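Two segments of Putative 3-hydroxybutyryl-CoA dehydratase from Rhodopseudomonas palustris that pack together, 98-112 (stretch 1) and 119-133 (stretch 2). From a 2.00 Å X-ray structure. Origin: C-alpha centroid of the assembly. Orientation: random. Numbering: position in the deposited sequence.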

ATOM      1  N   VAL A  98     -19.143  -1.680   4.353  1.00 33.30           N
ATOM      2  CA  VAL A  98     -20.398  -1.612   3.622  1.00 34.31           C
ATOM      3  C   VAL A  98     -20.118  -1.804   2.109  1.00 34.08           C
ATOM      4  O   VAL A  98     -20.734  -2.596   1.468  1.00 34.07           O
ATOM      5  CB  VAL A  98     -21.115  -0.259   3.785  1.00 33.83           C
ATOM      6  CG1 VAL A  98     -22.348  -0.239   2.861  1.00 30.76           C
ATOM      7  CG2 VAL A  98     -21.485   0.064   5.283  1.00 33.47           C
ATOM      8  N   PHE A  99     -19.157  -1.067   1.551  1.00 36.04           N
ATOM      9  CA  PHE A  99     -18.901  -1.173   0.102  1.00 35.01           C
ATOM     10  C   PHE A  99     -18.322  -2.513  -0.314  1.00 36.96           C
ATOM     11  O   PHE A  99     -18.444  -2.912  -1.485  1.00 36.14           O
ATOM     12  CB  PHE A  99     -17.995  -0.026  -0.348  1.00 36.59           C
ATOM     13  CG  PHE A  99     -18.663   1.326  -0.285  1.00 35.94           C
ATOM     14  CD1 PHE A  99     -20.060   1.416  -0.339  1.00 38.37           C
ATOM     15  CD2 PHE A  99     -17.901   2.506  -0.184  1.00 34.73           C
ATOM     16  CE1 PHE A  99     -20.725   2.689  -0.292  1.00 33.14           C
ATOM     17  CE2 PHE A  99     -18.527   3.772  -0.140  1.00 35.68           C
ATOM     18  CZ  PHE A  99     -19.942   3.853  -0.232  1.00 35.11           C
ATOM     19  N   ASP A 100     -17.654  -3.215   0.610  1.00 37.01           N
ATOM     20  CA  ASP A 100     -17.174  -4.555   0.267  1.00 36.61           C
ATOM     21  C   ASP A 100     -18.381  -5.431  -0.083  1.00 35.25           C
ATOM     22  O   ASP A 100     -18.275  -6.322  -0.917  1.00 36.40           O
ATOM     23  CB  ASP A 100     -16.433  -5.217   1.448  1.00 36.25           C
ATOM     24  CG  ASP A 100     -14.968  -4.817   1.546  1.00 40.45           C
ATOM     25  OD1 ASP A 100     -14.470  -4.960   2.665  1.00 47.83           O
ATOM     26  OD2 ASP A 100     -14.300  -4.338   0.574  1.00 43.96           O
ATOM     27  N   LYS A 101     -19.532  -5.218   0.567  1.00 33.16           N
ATOM     28  CA  LYS A 101     -20.702  -6.072   0.245  1.00 33.26           C
ATOM     29  C   LYS A 101     -21.259  -5.739  -1.145  1.00 32.74           C
ATOM     30  O   LYS A 101     -22.005  -6.504  -1.688  1.00 33.02           O
ATOM     31  CB  LYS A 101     -21.819  -5.832   1.266  1.00 34.10           C
ATOM     32  CG  LYS A 101     -21.363  -6.039   2.699  1.00 35.77           C
ATOM     33  CD  LYS A 101     -21.009  -7.457   2.953  1.00 39.48           C
ATOM     34  CE  LYS A 101     -21.498  -7.862   4.370  1.00 46.24           C
ATOM     35  NZ  LYS A 101     -21.492  -9.378   4.475  1.00 49.68           N
ATOM     36  N   ILE A 102     -20.922  -4.586  -1.695  1.00 31.02           N
ATOM     37  CA  ILE A 102     -21.253  -4.305  -3.077  1.00 31.73           C
ATOM     38  C   ILE A 102     -20.224  -4.948  -4.016  1.00 32.19           C
ATOM     39  O   ILE A 102     -20.554  -5.769  -4.868  1.00 32.47           O
ATOM     40  CB  ILE A 102     -21.213  -2.807  -3.324  1.00 32.05           C
ATOM     41  CG1 ILE A 102     -22.106  -2.089  -2.279  1.00 33.29           C
ATOM     42  CG2 ILE A 102     -21.684  -2.494  -4.760  1.00 28.96           C
ATOM     43  CD1 ILE A 102     -22.448  -0.590  -2.670  1.00 29.37           C
ATOM     44  N   GLN A 103     -18.970  -4.542  -3.869  1.00 32.53           N
ATOM     45  CA  GLN A 103     -17.890  -5.071  -4.702  1.00 33.46           C
ATOM     46  C   GLN A 103     -17.883  -6.596  -4.765  1.00 34.44           C
ATOM     47  O   GLN A 103     -17.776  -7.176  -5.851  1.00 35.06           O
ATOM     48  CB  GLN A 103     -16.487  -4.646  -4.140  1.00 34.44           C
ATOM     49  CG  GLN A 103     -15.302  -5.080  -5.120  1.00 34.58           C
ATOM     50  CD  GLN A 103     -13.958  -4.411  -4.750  1.00 38.94           C
ATOM     51  OE1 GLN A 103     -13.905  -3.549  -3.879  1.00 34.86           O
ATOM     52  NE2 GLN A 103     -12.868  -4.800  -5.432  1.00 35.60           N
ATOM     53  N   TYR A 104     -17.987  -7.239  -3.591  1.00 35.86           N
ATOM     54  CA  TYR A 104     -17.811  -8.665  -3.486  1.00 36.00           C
ATOM     55  C   TYR A 104     -19.170  -9.323  -3.340  1.00 36.29           C
ATOM     56  O   TYR A 104     -19.269 -10.450  -2.859  1.00 34.46           O
ATOM     57  CB  TYR A 104     -16.818  -9.072  -2.344  1.00 36.23           C
ATOM     58  CG  TYR A 104     -15.456  -8.503  -2.589  1.00 38.96           C
ATOM     59  CD1 TYR A 104     -14.957  -7.431  -1.806  1.00 39.64           C
ATOM     60  CD2 TYR A 104     -14.692  -8.944  -3.692  1.00 35.05           C
ATOM     61  CE1 TYR A 104     -13.701  -6.861  -2.088  1.00 36.91           C
ATOM     62  CE2 TYR A 104     -13.441  -8.393  -3.982  1.00 35.77           C
ATOM     63  CZ  TYR A 104     -12.936  -7.365  -3.131  1.00 39.56           C
ATOM     64  OH  TYR A 104     -11.677  -6.802  -3.411  1.00 43.98           O
ATOM     65  N   CYS A 105     -20.214  -8.632  -3.788  1.00 36.44           N
ATOM     66  CA  CYS A 105     -21.558  -9.233  -3.756  1.00 35.92           C
ATOM     67  C   CYS A 105     -21.580 -10.532  -4.592  1.00 36.58           C
ATOM     68  O   CYS A 105     -20.928 -10.634  -5.637  1.00 36.80           O
ATOM     69  CB  CYS A 105     -22.571  -8.219  -4.324  1.00 36.86           C
ATOM     70  SG  CYS A 105     -24.360  -8.688  -4.233  1.00 35.59           S
ATOM     71  N   ARG A 106     -22.371 -11.500  -4.194  1.00 36.13           N
ATOM     72  CA  ARG A 106     -22.382 -12.726  -4.954  1.00 36.09           C
ATOM     73  C   ARG A 106     -23.105 -12.597  -6.306  1.00 34.85           C
ATOM     74  O   ARG A 106     -22.835 -13.348  -7.264  1.00 33.69           O
ATOM     75  CB  ARG A 106     -22.895 -13.898  -4.154  1.00 36.87           C
ATOM     76  CG  ARG A 106     -24.290 -13.854  -3.927  1.00 38.33           C
ATOM     77  CD  ARG A 106     -24.908 -15.287  -3.652  1.00 41.17           C
ATOM     78  NE  ARG A 106     -26.263 -14.995  -3.143  1.00 42.08           N
ATOM     79  CZ  ARG A 106     -27.328 -14.841  -3.918  1.00 45.05           C
ATOM     80  NH1 ARG A 106     -27.232 -15.071  -5.210  1.00 51.09           N
ATOM     81  NH2 ARG A 106     -28.496 -14.512  -3.418  1.00 41.43           N
ATOM     82  N   VAL A 107     -23.939 -11.592  -6.424  1.00 33.74           N
ATOM     83  CA  VAL A 107     -24.523 -11.278  -7.729  1.00 32.47           C
ATOM     84  C   VAL A 107     -24.114  -9.909  -8.237  1.00 33.12           C
ATOM     85  O   VAL A 107     -23.634  -9.058  -7.460  1.00 33.89           O
ATOM     86  CB  VAL A 107     -26.051 -11.374  -7.633  1.00 33.00           C
ATOM     87  CG1 VAL A 107     -26.414 -12.816  -7.273  1.00 30.96           C
ATOM     88  CG2 VAL A 107     -26.618 -10.325  -6.641  1.00 25.35           C
ATOM     89  N   PRO A 108     -24.298  -9.670  -9.559  1.00 34.00           N
ATOM     90  CA  PRO A 108     -23.814  -8.337  -9.972  1.00 33.38           C
ATOM     91  C   PRO A 108     -24.698  -7.198  -9.464  1.00 33.13           C
ATOM     92  O   PRO A 108     -25.924  -7.329  -9.402  1.00 33.19           O
ATOM     93  CB  PRO A 108     -23.885  -8.358 -11.480  1.00 31.91           C
ATOM     94  CG  PRO A 108     -24.354  -9.752 -11.891  1.00 34.42           C
ATOM     95  CD  PRO A 108     -24.533 -10.597 -10.695  1.00 33.73           C
ATOM     96  N   VAL A 109     -24.044  -6.079  -9.171  1.00 33.23           N
ATOM     97  CA  VAL A 109     -24.715  -4.860  -8.728  1.00 31.15           C
ATOM     98  C   VAL A 109     -24.633  -3.794  -9.813  1.00 30.97           C
ATOM     99  O   VAL A 109     -23.533  -3.484 -10.333  1.00 29.88           O
ATOM    100  CB  VAL A 109     -24.069  -4.342  -7.474  1.00 30.07           C
ATOM    101  CG1 VAL A 109     -24.779  -3.074  -6.975  1.00 28.86           C
ATOM    102  CG2 VAL A 109     -24.077  -5.431  -6.406  1.00 32.10           C
ATOM    103  N   ILE A 110     -25.801  -3.232 -10.148  1.00 30.84           N
ATOM    104  CA  ILE A 110     -25.892  -2.212 -11.153  1.00 32.17           C
ATOM    105  C   ILE A 110     -26.348  -0.933 -10.467  1.00 32.49           C
ATOM    106  O   ILE A 110     -27.346  -0.952  -9.769  1.00 33.37           O
ATOM    107  CB  ILE A 110     -26.913  -2.645 -12.306  1.00 32.78           C
ATOM    108  CG1 ILE A 110     -26.492  -4.000 -12.914  1.00 33.83           C
ATOM    109  CG2 ILE A 110     -27.022  -1.569 -13.426  1.00 31.44           C
ATOM    110  CD1 ILE A 110     -27.516  -5.056 -12.759  1.00 33.98           C
ATOM    111  N   ALA A 111     -25.670   0.177 -10.711  1.00 32.32           N
ATOM    112  CA  ALA A 111     -26.098   1.471 -10.148  1.00 32.73           C
ATOM    113  C   ALA A 111     -26.734   2.334 -11.251  1.00 33.59           C
ATOM    114  O   ALA A 111     -26.137   2.521 -12.321  1.00 35.14           O
ATOM    115  CB  ALA A 111     -24.886   2.186  -9.536  1.00 32.59           C
ATOM    116  N   ALA A 112     -27.947   2.823 -11.010  1.00 31.72           N
ATOM    117  CA  ALA A 112     -28.638   3.670 -11.936  1.00 30.93           C
ATOM    118  C   ALA A 112     -28.326   5.085 -11.531  1.00 31.53           C
ATOM    119  O   ALA A 112     -28.686   5.487 -10.414  1.00 32.10           O
ATOM    120  CB  ALA A 112     -30.183   3.355 -11.889  1.00 30.37           C
ATOM    121  N   GLY A 119     -18.792  12.832  -4.442  1.00 32.95           N
ATOM    122  CA  GLY A 119     -18.201  12.501  -3.124  1.00 33.05           C
ATOM    123  C   GLY A 119     -18.469  11.031  -2.827  1.00 33.91           C
ATOM    124  O   GLY A 119     -18.328  10.174  -3.716  1.00 35.27           O
ATOM    125  N   GLY A 120     -18.938  10.743  -1.600  1.00 34.68           N
ATOM    126  CA  GLY A 120     -19.366   9.403  -1.205  1.00 34.33           C
ATOM    127  C   GLY A 120     -20.316   8.720  -2.168  1.00 34.48           C
ATOM    128  O   GLY A 120     -20.291   7.498  -2.332  1.00 35.28           O
ATOM    129  N   GLY A 121     -21.196   9.509  -2.780  1.00 35.62           N
ATOM    130  CA  GLY A 121     -22.126   9.004  -3.805  1.00 33.71           C
ATOM    131  C   GLY A 121     -21.346   8.467  -4.974  1.00 34.69           C
ATOM    132  O   GLY A 121     -21.696   7.414  -5.489  1.00 34.52           O
ATOM    133  N   LEU A 122     -20.252   9.138  -5.351  1.00 34.46           N
ATOM    134  CA  LEU A 122     -19.432   8.585  -6.462  1.00 34.56           C
ATOM    135  C   LEU A 122     -18.776   7.271  -5.975  1.00 33.38           C
ATOM    136  O   LEU A 122     -18.742   6.290  -6.681  1.00 32.63           O
ATOM    137  CB  LEU A 122     -18.394   9.620  -6.956  1.00 35.95           C
ATOM    138  CG  LEU A 122     -17.453   9.264  -8.137  1.00 35.10           C
ATOM    139  CD1 LEU A 122     -18.289   8.655  -9.244  1.00 36.39           C
ATOM    140  CD2 LEU A 122     -16.814  10.543  -8.633  1.00 33.68           C
ATOM    141  N   GLU A 123     -18.316   7.252  -4.730  1.00 32.25           N
ATOM    142  CA  GLU A 123     -17.598   6.104  -4.166  1.00 32.22           C
ATOM    143  C   GLU A 123     -18.532   4.889  -4.108  1.00 32.31           C
ATOM    144  O   GLU A 123     -18.151   3.776  -4.514  1.00 34.29           O
ATOM    145  CB  GLU A 123     -17.035   6.454  -2.789  1.00 30.86           C
ATOM    146  CG  GLU A 123     -15.924   7.515  -2.909  1.00 35.05           C
ATOM    147  CD  GLU A 123     -15.303   7.908  -1.552  1.00 38.02           C
ATOM    148  OE1 GLU A 123     -15.992   8.612  -0.810  1.00 42.31           O
ATOM    149  OE2 GLU A 123     -14.149   7.522  -1.217  1.00 37.81           O
ATOM    150  N   LEU A 124     -19.777   5.137  -3.722  1.00 33.15           N
ATOM    151  CA  LEU A 124     -20.838   4.134  -3.762  1.00 33.49           C
ATOM    152  C   LEU A 124     -21.004   3.590  -5.196  1.00 32.64           C
ATOM    153  O   LEU A 124     -21.008   2.388  -5.424  1.00 32.14           O
ATOM    154  CB  LEU A 124     -22.134   4.817  -3.365  1.00 32.70           C
ATOM    155  CG  LEU A 124     -23.351   3.927  -3.360  1.00 36.36           C
ATOM    156  CD1 LEU A 124     -22.871   2.708  -2.645  1.00 41.01           C
ATOM    157  CD2 LEU A 124     -24.444   4.606  -2.479  1.00 41.64           C
ATOM    158  N   ALA A 125     -21.164   4.509  -6.144  1.00 32.10           N
ATOM    159  CA  ALA A 125     -21.273   4.146  -7.516  1.00 32.74           C
ATOM    160  C   ALA A 125     -20.085   3.357  -7.971  1.00 33.07           C
ATOM    161  O   ALA A 125     -20.237   2.428  -8.773  1.00 33.62           O
ATOM    162  CB  ALA A 125     -21.417   5.381  -8.415  1.00 32.92           C
ATOM    163  N   CYS A 126     -18.903   3.717  -7.494  1.00 33.04           N
ATOM    164  CA  CYS A 126     -17.677   2.986  -7.903  1.00 33.11           C
ATOM    165  C   CYS A 126     -17.641   1.534  -7.465  1.00 33.51           C
ATOM    166  O   CYS A 126     -16.975   0.702  -8.120  1.00 33.23           O
ATOM    167  CB  CYS A 126     -16.401   3.701  -7.444  1.00 30.68           C
ATOM    168  SG  CYS A 126     -16.202   5.158  -8.528  1.00 35.93           S
ATOM    169  N   ALA A 127     -18.284   1.243  -6.326  1.00 33.15           N
ATOM    170  CA  ALA A 127     -18.262  -0.090  -5.783  1.00 31.90           C
ATOM    171  C   ALA A 127     -19.090  -1.014  -6.639  1.00 32.81           C
ATOM    172  O   ALA A 127     -18.811  -2.221  -6.666  1.00 31.59           O
ATOM    173  CB  ALA A 127     -18.721  -0.105  -4.306  1.00 32.42           C
ATOM    174  N   ALA A 128     -20.095  -0.446  -7.345  1.00 32.91           N
ATOM    175  CA  ALA A 128     -20.990  -1.225  -8.204  1.00 33.91           C
ATOM    176  C   ALA A 128     -20.177  -1.798  -9.355  1.00 34.15           C
ATOM    177  O   ALA A 128     -19.111  -1.271  -9.681  1.00 35.20           O
ATOM    178  CB  ALA A 128     -22.053  -0.368  -8.741  1.00 32.01           C
ATOM    179  N   HIS A 129     -20.681  -2.867  -9.961  1.00 34.12           N
ATOM    180  CA  HIS A 129     -20.008  -3.494 -11.091  1.00 33.66           C
ATOM    181  C   HIS A 129     -20.269  -2.843 -12.399  1.00 34.05           C
ATOM    182  O   HIS A 129     -19.393  -2.811 -13.240  1.00 34.63           O
ATOM    183  CB  HIS A 129     -20.403  -4.974 -11.179  1.00 33.90           C
ATOM    184  CG  HIS A 129     -20.177  -5.668  -9.903  1.00 36.22           C
ATOM    185  ND1 HIS A 129     -21.197  -6.188  -9.145  1.00 42.74           N
ATOM    186  CD2 HIS A 129     -19.049  -5.805  -9.169  1.00 35.83           C
ATOM    187  CE1 HIS A 129     -20.698  -6.670  -8.019  1.00 37.39           C
ATOM    188  NE2 HIS A 129     -19.396  -6.447  -8.013  1.00 38.20           N
ATOM    189  N   ILE A 130     -21.507  -2.392 -12.596  1.00 33.86           N
ATOM    190  CA  ILE A 130     -21.943  -1.668 -13.819  1.00 33.88           C
ATOM    191  C   ILE A 130     -22.675  -0.396 -13.382  1.00 34.29           C
ATOM    192  O   ILE A 130     -23.437  -0.402 -12.428  1.00 35.41           O
ATOM    193  CB  ILE A 130     -22.887  -2.535 -14.602  1.00 33.48           C
ATOM    194  CG1 ILE A 130     -22.175  -3.823 -15.064  1.00 29.88           C
ATOM    195  CG2 ILE A 130     -23.613  -1.795 -15.808  1.00 33.28           C
ATOM    196  CD1 ILE A 130     -23.167  -4.841 -15.627  1.00 31.77           C
ATOM    197  N   ARG A 131     -22.477   0.684 -14.108  1.00 34.34           N
ATOM    198  CA  ARG A 131     -23.174   1.927 -13.818  1.00 33.30           C
ATOM    199  C   ARG A 131     -23.867   2.257 -15.126  1.00 34.34           C
ATOM    200  O   ARG A 131     -23.274   2.049 -16.226  1.00 35.46           O
ATOM    201  CB  ARG A 131     -22.149   3.031 -13.405  1.00 33.08           C
ATOM    202  CG  ARG A 131     -21.565   2.941 -11.984  1.00 33.95           C
ATOM    203  CD  ARG A 131     -20.154   3.597 -11.857  1.00 29.96           C
ATOM    204  NE  ARG A 131     -19.221   2.828 -12.694  1.00 30.42           N
ATOM    205  CZ  ARG A 131     -18.775   1.603 -12.382  1.00 34.34           C
ATOM    206  NH1 ARG A 131     -17.998   0.912 -13.264  1.00 30.08           N
ATOM    207  NH2 ARG A 131     -19.073   1.040 -11.201  1.00 32.43           N
ATOM    208  N   VAL A 132     -25.113   2.755 -15.023  1.00 32.57           N
ATOM    209  CA  VAL A 132     -25.861   3.287 -16.138  1.00 33.84           C
ATOM    210  C   VAL A 132     -26.170   4.727 -15.746  1.00 34.08           C
ATOM    211  O   VAL A 132     -26.700   4.978 -14.629  1.00 34.35           O
ATOM    212  CB  VAL A 132     -27.190   2.545 -16.383  1.00 34.25           C
ATOM    213  CG1 VAL A 132     -27.777   3.032 -17.670  1.00 36.71           C
ATOM    214  CG2 VAL A 132     -26.983   1.067 -16.464  1.00 34.96           C
ATOM    215  N   ALA A 133     -25.793   5.652 -16.624  1.00 32.50           N
ATOM    216  CA  ALA A 133     -25.961   7.067 -16.371  1.00 34.52           C
ATOM    217  C   ALA A 133     -26.997   7.670 -17.327  1.00 35.07           C
ATOM    218  O   ALA A 133     -26.853   7.547 -18.557  1.00 34.41           O
ATOM    219  CB  ALA A 133     -24.629   7.810 -16.451  1.00 33.30           C
TER

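Gly119 sits at the N-cap of the helix that begins at Gly120, with a positive phi that favours glycine. The contact begins at Gly120, whose O lies 4.2 Å from Phe99 CZ. The Phe99 ring fits as a knob into a hole formed by Gly120, Glu123, Leu124 and Ala127. Glu123 O lies over one face of this ring, and Glu123 CB is 4.1 Å from Phe99 CE2. Leu124 points sideways at its CB, but its end comes nearer. Leu124 CD1 makes short contacts with both Phe99 CE1 (3.2 Å) and Ile102 CD1 (3.3 Å).

Ala127 points toward stretch 1. Ala127 CB lies 4.0 Å from Phe99 CB and 3.8 Å from Ile102 CB. The CA atoms of Ala127 and Gln103 are 5.1 Å apart. Ala127 O also receives a CA-H...O contact from Gln103 CA at 3.6 Å. Ala128 CB packs on Ala111 CB at 3.9 Å.

His129 has the largest area covered by the other stretch. Its ring bridges the helix end and the strand start of stretch 1. His129 NE2 donates to Gln103 O (2.8 Å), and His129 ND1 accepts from Val109 N (2.8 Å). Both bonds are nearly linear, and both partners lie near the ring plane. The ring is therefore protonated at NE2 and acts as acceptor at ND1. The backbone N of His129 donates to Val109 O at 2.9 Å.

From Ile130 onward the strands run parallel. Ile130 N donates to Val109 O (3.2 Å), and Ile130 O accepts from Ala111 N (2.9 Å). Ile130 CG2 meets Ile110 CG2 at 4.2 Å on one face. Arg131 lies on the other face with Ala111; Arg131 NH2 bonds back to Ala125 O (3.0 Å) and Ala128 O (2.8 Å). Val132 N then donates to Ala111 O (2.9 Å). Val132 CG2 meets Ile110 CG2 at 4.0 Å, on the same face as Ile130.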